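Local coordinates for protein chromatin structure-remodeling complex subunit RSC2 (Saccharomyces cerevisiae, PDB 4BB7) that forms part of the RSC chromatin-remodelling complex, which repositions nucleosomes in an ATP-dependent reaction, and contributes to it a BAH domain that binds histone H3, at residues Val20-Ile25 / His95-Leu100; Trp53-Pro56 / Gln60-Asn63. All coordinates share one frame; numbering follows the deposited sequence.

Contact 1. Residues Val20-Ile25 / His95-Leu100; sequences VIVNNI and HLVSNL
A two-stranded beta hairpin, built from strands 20-22 and 25-27 and closed by a type I' turn from Val22 to Ile25, packs here against the 3-10 connection that links strands 87-96 and 100-108 of the BAH domain. Val20 and Val97 meet tip to tip, with CG1 of Val20 3.6 Å from CB of Val97; Val20 also rests on Leu52 of strand 45-54. Val22, next but one along the same strand, sends its side chain to the same side. Its CG1 lies anti to the backbone N (chi1 172°) and reaches O of Leu100 at 3.6 Å, while CG2 stands 3.1 Å from O of Val97 and 4.2 Å from CD1 of Leu100. That same Val97 carbonyl accepts the backbone N-H of Leu100, so the valine methyl sits against an oxygen already engaged in the short helical turn. Beta-branched residues suit the strand, since both methyls stand close to the backbone and give a broad apolar surface without a long chain. An alanine in place of Val22 is likely to open a gap beside Leu100 and weaken the hold of the hairpin end on the connection. Asn23 and Asn24 suit the turn, whose positive phi angles asparagine tolerates well, and the turn is closed by Val22 N to Ile25 O and Ile25 N to Val22 O, both 2.8 Å. Within 95-100 itself, ND2 of Asn99 comes in the ring plane to the edge of His95 and makes a weak hydrogen bond with ND1 at 3.4 Å.

Contact 2. Residues Trp53-Pro56 / Gln60-Asn63; sequences WKTP and QWLN
Two backbone hydrogen bonds join Trp53 and Trp61 as an antiparallel hydrogen-bonded pair. N of Trp61 lies 2.7 Å from O of Trp53, almost on the line of that carbonyl, whereas N of Trp53 lies 3.1 Å from O of Trp61, above the carbonyl plane and 41° out of it. CA of Gln60 lies 3.6 Å from the same Trp53 O in a CA-H...O contact, and Gln60 pairs with Lys54 in the next, non-hydrogen-bonded position.

Both indoles lie on one face of the sheet. With CG of Trp53 between its backbone N and carbonyl carbon (chi1 73°), the indole swings across toward the neighbouring strand and slides beneath Trp61 CB, which sits 3.7 Å from the centroid of the six-membered ring in a CH-pi contact over the face. The two five-membered rings are nearly parallel, 15° apart, but are slid so far that they barely overlap. Farther along, CZ3 of Trp53 reaches CB of Asn63 at 4.0 Å. A broad flat side chain suits this position because it spans several residues of the partner strand. Arg51 of the second subunit makes a cation-pi contact with Trp53. Thr55 meets the pyrrole end of Trp61 obliquely, its CG2 3.7 Å from CD1, while its hydroxyl bonds to Asp57 in the turn; a small beta-branched residue can thus serve both.

The pair belongs to the hairpin of strands 45-54 and 60-68. Strand 87-96 flanks strand 60-68, placing Asp94 against both indoles and in a hydrogen bond with ND2 of Asn63.

Residues 53-63 fall in the chain between 20-25 and 95-100, so contact 2 comes between the two halves of contact 1; the centres are about 11 Å apart. The six-stranded sheet of the BAH domain unites them: strand 60-68 carries one side of contact 2 and pairs with strand 87-96, whose end enters contact 1. Backbone N of His95 probably bonds to O of Leu62, and N of Val97 to O of Gln60, while Leu96 packs on Trp61. The two contacts therefore form one continuous end of the domain, where the N-terminal hairpin 20-27 meets the sheet and the hairpin of strands 45-54 and 60-68 reaches the second subunit.

Contact 1. Residues Val20-Ile25 / His95-Leu100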
loop_
_atom_site.group_PDB
_atom_site.type_symbol
_atom_site.label_atom_id
_atom_site.label_comp_id
_atom_site.label_asym_id
_atom_site.label_seq_id
_atom_site.Cartn_x
_atom_site.Cartn_y
_atom_site.Cartn_z
ATOM N N VAL A 20 12.146 6.445 -13.195
ATOM C CA VAL A 20 11.038 7.384 -13.230
ATOM C C VAL A 20 11.568 8.777 -13.523
ATOM O O VAL A 20 12.554 9.209 -12.927
ATOM C CB VAL A 20 10.260 7.393 -11.900
ATOM C CG1 VAL A 20 9.296 8.572 -11.854
ATOM C CG2 VAL A 20 9.517 6.086 -11.720
ATOM N N ILE A 21 10.923 9.475 -14.452
ATOM C CA ILE A 21 11.346 10.825 -14.804
ATOM C C ILE A 21 10.346 11.875 -14.326
ATOM O O ILE A 21 9.240 11.990 -14.862
ATOM C CB ILE A 21 11.574 10.974 -16.317
ATOM C CG1 ILE A 21 12.539 9.894 -16.812
ATOM C CG2 ILE A 21 12.106 12.366 -16.638
ATOM C CD1 ILE A 21 12.978 10.079 -18.249
ATOM N N VAL A 22 10.741 12.634 -13.310
ATOM C CA VAL A 22 9.903 13.701 -12.780
ATOM C C VAL A 22 10.624 15.037 -12.891
ATOM O O VAL A 22 11.775 15.169 -12.474
ATOM C CB VAL A 22 9.505 13.444 -11.313
ATOM C CG1 VAL A 22 8.809 14.663 -10.733
ATOM C CG2 VAL A 22 8.613 12.217 -11.212
ATOM N N ASN A 23 9.938 16.022 -13.465
ATOM C CA ASN A 23 10.522 17.333 -13.717
ATOM C C ASN A 23 11.862 17.232 -14.443
ATOM O O ASN A 23 12.799 17.982 -14.154
ATOM C CB ASN A 23 10.674 18.113 -12.413
ATOM C CG ASN A 23 10.304 19.570 -12.569
ATOM O OD1 ASN A 23 10.295 20.104 -13.678
ATOM N ND2 ASN A 23 9.987 20.224 -11.456
ATOM N N ASN A 24 11.936 16.297 -15.386
ATOM C CA ASN A 24 13.146 16.050 -16.169
ATOM C C ASN A 24 14.290 15.471 -15.338
ATOM O O ASN A 24 15.460 15.614 -15.686
ATOM C CB ASN A 24 13.595 17.313 -16.910
ATOM C CG ASN A 24 14.687 17.034 -17.925
ATOM O OD1 ASN A 24 14.430 16.477 -18.994
ATOM N ND2 ASN A 24 15.918 17.417 -17.595
ATOM N N ILE A 25 13.943 14.811 -14.240
ATOM C CA ILE A 25 14.942 14.163 -13.401
ATOM C C ILE A 25 14.657 12.673 -13.265
ATOM O O ILE A 25 13.531 12.268 -12.978
ATOM C CB ILE A 25 15.017 14.813 -12.010
ATOM C CG1 ILE A 25 15.662 16.197 -12.113
ATOM C CG2 ILE A 25 15.794 13.922 -11.042
ATOM C CD1 ILE A 25 15.683 16.969 -10.810
ATOM N N HIS A 95 4.232 6.244 -2.591
ATOM C CA HIS A 95 3.904 7.570 -3.091
ATOM C C HIS A 95 3.616 7.541 -4.589
ATOM O O HIS A 95 4.115 6.676 -5.311
ATOM C CB HIS A 95 5.063 8.538 -2.856
ATOM C CG HIS A 95 5.450 8.700 -1.421
ATOM N ND1 HIS A 95 5.192 9.851 -0.709
ATOM C CD2 HIS A 95 6.113 7.875 -0.576
ATOM C CE1 HIS A 95 5.663 9.722 0.519
ATOM N NE2 HIS A 95 6.228 8.532 0.625
ATOM N N LEU A 96 2.810 8.492 -5.051
ATOM C CA LEU A 96 2.742 8.803 -6.472
ATOM C C LEU A 96 4.049 9.497 -6.835
ATOM O O LEU A 96 4.469 10.420 -6.138
ATOM C CB LEU A 96 1.563 9.736 -6.762
ATOM C CG LEU A 96 0.163 9.201 -6.452
ATOM C CD1 LEU A 96 -0.892 10.285 -6.621
ATOM C CD2 LEU A 96 -0.153 8.006 -7.337
ATOM N N VAL A 97 4.698 9.057 -7.911
ATOM C CA VAL A 97 5.997 9.617 -8.287
ATOM C C VAL A 97 5.921 11.123 -8.531
ATOM O O VAL A 97 6.943 11.816 -8.572
ATOM C CB VAL A 97 6.609 8.909 -9.514
ATOM C CG1 VAL A 97 6.752 7.418 -9.247
ATOM C CG2 VAL A 97 5.768 9.159 -10.750
ATOM N N SER A 98 4.704 11.629 -8.679
ATOM C CA SER A 98 4.492 13.065 -8.795
ATOM C C SER A 98 4.858 13.792 -7.495
ATOM O O SER A 98 5.020 15.013 -7.483
ATOM C CB SER A 98 3.044 13.355 -9.193
ATOM O OG SER A 98 2.149 12.544 -8.450
ATOM N N ASN A 99 4.996 13.039 -6.406
ATOM C CA ASN A 99 5.381 13.615 -5.119
ATOM C C ASN A 99 6.854 14.011 -5.053
ATOM O O ASN A 99 7.230 14.886 -4.275
ATOM C CB ASN A 99 5.058 12.657 -3.967
ATOM C CG ASN A 99 3.570 12.441 -3.780
ATOM O OD1 ASN A 99 2.751 13.232 -4.250
ATOM N ND2 ASN A 99 3.211 11.365 -3.083
ATOM N N LEU A 100 7.686 13.354 -5.858
ATOM C CA LEU A 100 9.115 13.656 -5.890
ATOM C C LEU A 100 9.343 15.117 -6.248
ATOM O O LEU A 100 8.871 15.591 -7.282
ATOM C CB LEU A 100 9.837 12.763 -6.901
ATOM C CG LEU A 100 9.955 11.271 -6.600
ATOM C CD1 LEU A 100 10.362 10.513 -7.852
ATOM C CD2 LEU A 100 10.943 11.020 -5.461
#

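Contact 2. Residues Trp53-Pro56 / Gln60-Asn63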
loop_
_atom_site.group_PDB
_atom_site.type_symbol
_atom_site.label_atom_id
_atom_site.label_comp_id
_atom_site.label_asym_id
_atom_site.label_seq_id
_atom_site.Cartn_x
_atom_site.Cartn_y
_atom_site.Cartn_z
ATOM N N TRP A 53 6.730 1.068 -9.684
ATOM C CA TRP A 53 5.805 0.271 -10.478
ATOM C C TRP A 53 4.651 1.108 -11.009
ATOM O O TRP A 53 4.407 2.217 -10.542
ATOM C CB TRP A 53 5.256 -0.890 -9.652
ATOM C CG TRP A 53 4.265 -0.465 -8.616
ATOM C CD1 TRP A 53 2.906 -0.418 -8.748
ATOM C CD2 TRP A 53 4.552 -0.023 -7.283
ATOM N NE1 TRP A 53 2.330 0.023 -7.581
ATOM C CE2 TRP A 53 3.318 0.273 -6.666
ATOM C CE3 TRP A 53 5.730 0.150 -6.552
ATOM C CZ2 TRP A 53 3.231 0.731 -5.353
ATOM C CZ3 TRP A 53 5.641 0.605 -5.250
ATOM C CH2 TRP A 53 4.400 0.891 -4.663
ATOM N N LYS A 54 3.941 0.561 -11.989
ATOM C CA LYS A 54 2.796 1.237 -12.584
ATOM C C LYS A 54 1.510 0.481 -12.269
ATOM O O LYS A 54 1.462 -0.746 -12.352
ATOM C CB LYS A 54 2.977 1.359 -14.097
ATOM C CG LYS A 54 1.819 2.030 -14.812
ATOM C CD LYS A 54 2.035 2.037 -16.317
ATOM C CE LYS A 54 2.157 0.623 -16.866
ATOM N NZ LYS A 54 2.387 0.607 -18.338
ATOM N N THR A 55 0.469 1.218 -11.899
ATOM C CA THR A 55 -0.819 0.613 -11.585
ATOM C C THR A 55 -1.704 0.568 -12.832
ATOM O O THR A 55 -1.468 1.311 -13.785
ATOM C CB THR A 55 -1.525 1.355 -10.431
ATOM O OG1 THR A 55 -1.485 2.768 -10.670
ATOM C CG2 THR A 55 -0.827 1.061 -9.116
ATOM N N PRO A 56 -2.715 -0.319 -12.834
ATOM C CA PRO A 56 -3.571 -0.540 -14.005
ATOM C C PRO A 56 -4.039 0.752 -14.672
ATOM O O PRO A 56 -4.218 0.772 -15.887
ATOM C CB PRO A 56 -4.761 -1.303 -13.422
ATOM C CG PRO A 56 -4.168 -2.082 -12.304
ATOM C CD PRO A 56 -3.096 -1.195 -11.711
ATOM N N GLN A 60 2.218 6.138 -11.955
ATOM C CA GLN A 60 3.462 5.517 -11.522
ATOM C C GLN A 60 3.719 5.740 -10.035
ATOM O O GLN A 60 3.618 6.859 -9.533
ATOM C CB GLN A 60 4.626 6.029 -12.362
ATOM C CG GLN A 60 4.433 5.771 -13.844
ATOM C CD GLN A 60 5.420 6.531 -14.690
ATOM O OE1 GLN A 60 6.016 7.508 -14.237
ATOM N NE2 GLN A 60 5.604 6.089 -15.927
ATOM N N TRP A 61 4.049 4.658 -9.341
ATOM C CA TRP A 61 4.221 4.682 -7.896
ATOM C C TRP A 61 5.638 4.303 -7.473
ATOM O O TRP A 61 6.431 3.796 -8.268
ATOM C CB TRP A 61 3.236 3.715 -7.238
ATOM C CG TRP A 61 1.825 4.201 -7.187
ATOM C CD1 TRP A 61 0.930 4.239 -8.218
ATOM C CD2 TRP A 61 1.131 4.694 -6.034
ATOM N NE1 TRP A 61 -0.275 4.734 -7.781
ATOM C CE2 TRP A 61 -0.181 5.018 -6.443
ATOM C CE3 TRP A 61 1.489 4.891 -4.697
ATOM C CZ2 TRP A 61 -1.131 5.535 -5.563
ATOM C CZ3 TRP A 61 0.548 5.406 -3.826
ATOM C CH2 TRP A 61 -0.749 5.724 -4.263
ATOM N N LEU A 62 5.938 4.544 -6.203
ATOM C CA LEU A 62 7.221 4.174 -5.631
ATOM C C LEU A 62 7.058 3.836 -4.156
ATOM O O LEU A 62 6.095 4.255 -3.511
ATOM C CB LEU A 62 8.236 5.305 -5.812
ATOM C CG LEU A 62 7.905 6.674 -5.213
ATOM C CD1 LEU A 62 8.189 6.695 -3.714
ATOM C CD2 LEU A 62 8.700 7.765 -5.918
ATOM N N ASN A 63 8.002 3.069 -3.627
ATOM C CA ASN A 63 8.031 2.788 -2.203
ATOM C C ASN A 63 9.321 3.300 -1.574
ATOM O O ASN A 63 10.414 2.805 -1.867
ATOM C CB ASN A 63 7.860 1.293 -1.946
ATOM C CG ASN A 63 7.851 0.959 -0.471
ATOM O OD1 ASN A 63 8.904 0.812 0.146
ATOM N ND2 ASN A 63 6.659 0.844 0.105
#